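Local coordinates for phage related exonuclease (Haemophilus somnus 129PT, PDB 3K93), which is probably a phage-related exonuclease that hydrolyses DNA from its ends, at residues Asp173-Leu176 and Ile177-Glu181; Gln182-Gln185 and Ile186-Ile189. All coordinates share one frame; numbering follows the deposited sequence.

Interaction 1: residues Asp173-Leu176 and Ile177-Glu181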
# COMPACT_ATOMS: atom_id res chain seq x y z
N ASP A 173 10.34 -2.98 -23.50
CA ASP A 173 10.71 -4.06 -24.43
C ASP A 173 12.00 -4.71 -24.02
O ASP A 173 12.13 -5.92 -24.09
CB ASP A 173 10.94 -3.50 -25.84
CG ASP A 173 9.65 -3.13 -26.54
OD1 ASP A 173 8.54 -3.30 -25.98
OD2 ASP A 173 9.77 -2.64 -27.68
N PHE A 174 12.97 -3.91 -23.61
CA PHE A 174 14.27 -4.45 -23.24
C PHE A 174 14.16 -5.41 -22.07
O PHE A 174 14.66 -6.54 -22.13
CB PHE A 174 15.24 -3.31 -22.92
CG PHE A 174 16.56 -3.76 -22.47
CD1 PHE A 174 17.44 -4.35 -23.35
CD2 PHE A 174 16.96 -3.58 -21.16
CE1 PHE A 174 18.68 -4.76 -22.95
CE2 PHE A 174 18.23 -4.02 -20.75
CZ PHE A 174 19.08 -4.59 -21.65
N LYS A 175 13.45 -4.99 -21.04
CA LYS A 175 13.29 -5.81 -19.83
C LYS A 175 12.34 -7.00 -20.00
O LYS A 175 12.64 -8.09 -19.56
CB LYS A 175 12.89 -4.95 -18.64
CG LYS A 175 14.02 -4.00 -18.21
CD LYS A 175 13.52 -2.86 -17.37
CE LYS A 175 13.39 -3.24 -15.95
NZ LYS A 175 12.89 -2.07 -15.19
N LEU A 176 11.19 -6.78 -20.64
CA LEU A 176 10.14 -7.76 -20.72
C LEU A 176 10.33 -8.81 -21.83
O LEU A 176 9.68 -9.87 -21.77
CB LEU A 176 8.79 -7.06 -20.89
CG LEU A 176 8.36 -6.13 -19.76
CD1 LEU A 176 7.06 -5.46 -20.09
CD2 LEU A 176 8.28 -6.87 -18.43
N ILE A 177 11.18 -8.52 -22.82
CA ILE A 177 11.51 -9.42 -23.92
C ILE A 177 13.03 -9.74 -24.05
O ILE A 177 13.46 -10.88 -23.86
CB ILE A 177 11.05 -8.86 -25.29
CG1 ILE A 177 9.53 -8.55 -25.29
CG2 ILE A 177 11.42 -9.87 -26.44
CD1 ILE A 177 9.04 -7.98 -26.67
N ASP A 178 13.85 -8.74 -24.36
CA ASP A 178 15.27 -9.00 -24.67
C ASP A 178 16.04 -9.71 -23.56
O ASP A 178 16.72 -10.71 -23.80
CB ASP A 178 16.01 -7.69 -24.99
CG ASP A 178 15.39 -6.93 -26.16
OD1 ASP A 178 14.41 -7.41 -26.77
OD2 ASP A 178 15.87 -5.82 -26.45
N LEU A 179 15.94 -9.19 -22.35
CA LEU A 179 16.61 -9.82 -21.21
C LEU A 179 16.12 -11.23 -20.92
O LEU A 179 16.88 -12.03 -20.43
CB LEU A 179 16.42 -8.99 -19.95
CG LEU A 179 17.10 -7.64 -19.87
CD1 LEU A 179 16.77 -7.04 -18.47
CD2 LEU A 179 18.64 -7.74 -20.16
N VAL A 180 14.85 -11.53 -21.24
CA VAL A 180 14.28 -12.83 -20.96
C VAL A 180 14.77 -13.89 -21.97
O VAL A 180 15.11 -15.01 -21.61
CB VAL A 180 12.74 -12.77 -20.95
CG1 VAL A 180 12.13 -14.19 -20.74
CG2 VAL A 180 12.22 -11.75 -19.89
N GLU A 181 14.83 -13.49 -23.22
CA GLU A 181 15.32 -14.34 -24.30
C GLU A 181 16.80 -14.71 -24.18
O GLU A 181 17.22 -15.67 -24.78
CB GLU A 181 15.10 -13.64 -25.64
CG GLU A 181 13.67 -13.64 -26.04
CD GLU A 181 13.42 -12.92 -27.37
OE1 GLU A 181 14.33 -12.23 -27.87
OE2 GLU A 181 12.27 -13.04 -27.88
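D173 O takes the amide of I177 at 3.0 Å (N to O) and, more weakly, that of D178. F174 O accepts L179 N at 3.0 Å in a nearly straight bond (167°). The bonds of D178 and L179 span five residues, which marks a wider, pi-type turn within helix 173-181. The widening puts L179, five residues on, beneath the ring of F174. The ring lies there because CG of F174 is anti to its backbone N (chi1 177°). L179 CG sits over one ring face, displaced toward the rim, in a CH-pi contact 4.2 Å from the centroid. Its CD2 reaches the far end of the ring, 3.5 Å from F174 CZ. D178 meets the same ring at its edge: OD2 lies 3.8 Å from F174 CD1, with the carboxylate turned almost perpendicular to the ring. K175 runs alongside L179, its CG 4.1 Å from L179 CD1. Its ammonium goes elsewhere, to a salt bridge with E56 of the second subunit. V180 CG2 packs on the carbonyls of K175 and L176. In the chain the helix stands between the loop after strand 152-158 and the turn leading to strand 189-195. L176 packs on W116 and T162, while L179 packs on F50 of the second subunit.

Interaction 2: residues Gln182-Gln185 and Ile186-Ile189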
# COMPACT_ATOMS: atom_id res chain seq x y z
N GLN A 182 17.57 -13.95 -23.42
CA GLN A 182 18.94 -14.32 -23.11
C GLN A 182 19.08 -15.43 -22.11
O GLN A 182 20.15 -15.94 -21.97
CB GLN A 182 19.66 -13.14 -22.51
CG GLN A 182 19.88 -12.06 -23.50
CD GLN A 182 21.13 -11.36 -23.19
OE1 GLN A 182 22.14 -11.57 -23.85
NE2 GLN A 182 21.12 -10.61 -22.07
N ILE A 183 18.03 -15.77 -21.37
CA ILE A 183 18.16 -16.72 -20.28
C ILE A 183 17.73 -18.05 -20.85
O ILE A 183 16.67 -18.14 -21.43
CB ILE A 183 17.24 -16.36 -19.09
CG1 ILE A 183 17.46 -14.93 -18.60
CG2 ILE A 183 17.40 -17.34 -17.95
CD1 ILE A 183 16.39 -14.50 -17.52
N PRO A 184 18.55 -19.09 -20.72
CA PRO A 184 18.11 -20.42 -21.14
C PRO A 184 16.72 -20.80 -20.59
O PRO A 184 16.40 -20.58 -19.39
CB PRO A 184 19.17 -21.33 -20.55
CG PRO A 184 20.37 -20.53 -20.52
CD PRO A 184 19.91 -19.13 -20.17
N GLN A 185 15.89 -21.35 -21.46
CA GLN A 185 14.56 -21.72 -21.08
C GLN A 185 14.51 -22.66 -19.89
O GLN A 185 13.63 -22.52 -19.05
CB GLN A 185 13.80 -22.33 -22.24
CG GLN A 185 12.28 -22.30 -22.04
CD GLN A 185 11.56 -22.94 -23.17
OE1 GLN A 185 11.74 -24.15 -23.42
NE2 GLN A 185 10.75 -22.15 -23.91
N ILE A 186 15.45 -23.59 -19.78
CA ILE A 186 15.47 -24.47 -18.62
C ILE A 186 15.67 -23.73 -17.30
O ILE A 186 15.24 -24.24 -16.29
CB ILE A 186 16.42 -25.74 -18.72
CG1 ILE A 186 17.83 -25.37 -19.12
CG2 ILE A 186 15.86 -26.83 -19.72
CD1 ILE A 186 18.47 -24.38 -18.25
N ARG A 187 16.26 -22.53 -17.30
CA ARG A 187 16.35 -21.72 -16.07
C ARG A 187 15.12 -20.85 -15.78
O ARG A 187 15.05 -20.19 -14.72
CB ARG A 187 17.59 -20.83 -16.09
CG ARG A 187 18.90 -21.64 -15.89
CD ARG A 187 20.08 -20.84 -16.29
NE ARG A 187 21.31 -21.61 -16.18
CZ ARG A 187 22.53 -21.11 -16.38
NH1 ARG A 187 22.69 -19.83 -16.72
NH2 ARG A 187 23.60 -21.88 -16.25
N ARG A 188 14.16 -20.86 -16.70
CA ARG A 188 12.97 -20.02 -16.57
C ARG A 188 11.73 -20.79 -16.16
O ARG A 188 10.63 -20.28 -16.28
CB ARG A 188 12.74 -19.23 -17.86
CG ARG A 188 13.74 -18.10 -17.99
CD ARG A 188 13.46 -17.21 -19.20
NE ARG A 188 13.93 -17.80 -20.45
CZ ARG A 188 13.16 -18.21 -21.46
NH1 ARG A 188 11.84 -18.12 -21.43
NH2 ARG A 188 13.73 -18.73 -22.55
N ILE A 189 11.90 -22.04 -15.69
CA ILE A 189 10.81 -22.80 -15.09
C ILE A 189 11.27 -23.17 -13.69
O ILE A 189 12.35 -23.70 -13.54
CB ILE A 189 10.36 -24.05 -15.95
CG1 ILE A 189 9.27 -24.84 -15.21
CG2 ILE A 189 11.51 -24.93 -16.31
CD1 ILE A 189 8.53 -25.85 -16.09
O HOH W 1 10.97 -19.23 -24.20
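R188 grips the carbonyl of I183 side-on, with two nitrogens on one oxygen. R188 NE lies 2.9 Å from I183 O, and R188 NH2 lies 3.2 Å from it. The oxygen sits in the guanidinium plane. A bend at chi3 (-79°) turns the arginine head back to this carbonyl. The pair of bonds limits rotation of the head. R188 NH1 bonds to the carbonyl of L159, and a water links R188 NH1 to Q185 NE2, which lies 2.9 Å from the water O. Two backbone bonds close the tight turn: R187 N to P184 O, and R188 N to Q185 O, each 2.9 Å. Both span three residues, as in a 3-10 helix. Further out, Q185 CA lies over one face of the R188 guanidinium, and Q185 CB comes within 3.6 Å of R188 NH2. The aliphatic part of R188 lies against I183, with R188 CG 3.7 Å from I183 CG2. P184 CB touches I186 CD1 at 3.9 Å on the exposed side. The turn joins helix 173-181 to strand 189-195, an outermost strand of the four-stranded sheet. Q185 rests on L74 and I189 on T78, both of helix 68-79. I189 also packs on V158 of the adjoining strand 152-158.

The two interactions follow each other along the chain, with centres about 12 Å apart. Interaction 1 lies within one helix; interaction 2 is the turn that carries the chain from it into the sheet. They touch where V180 O lies 3.2 Å from R188 NE, a packing contact. Both are partly buried. In interaction 1 the side chains meet mainly through apolar and aromatic packing, over a widened helical turn. In interaction 2 a buried arginine ties the turn together by polar bonds, with I183 and Q185 packed against it. Residues 173-181 face the second subunit through K175 and L179. I183 of interaction 2 meets the same F50 of that subunit.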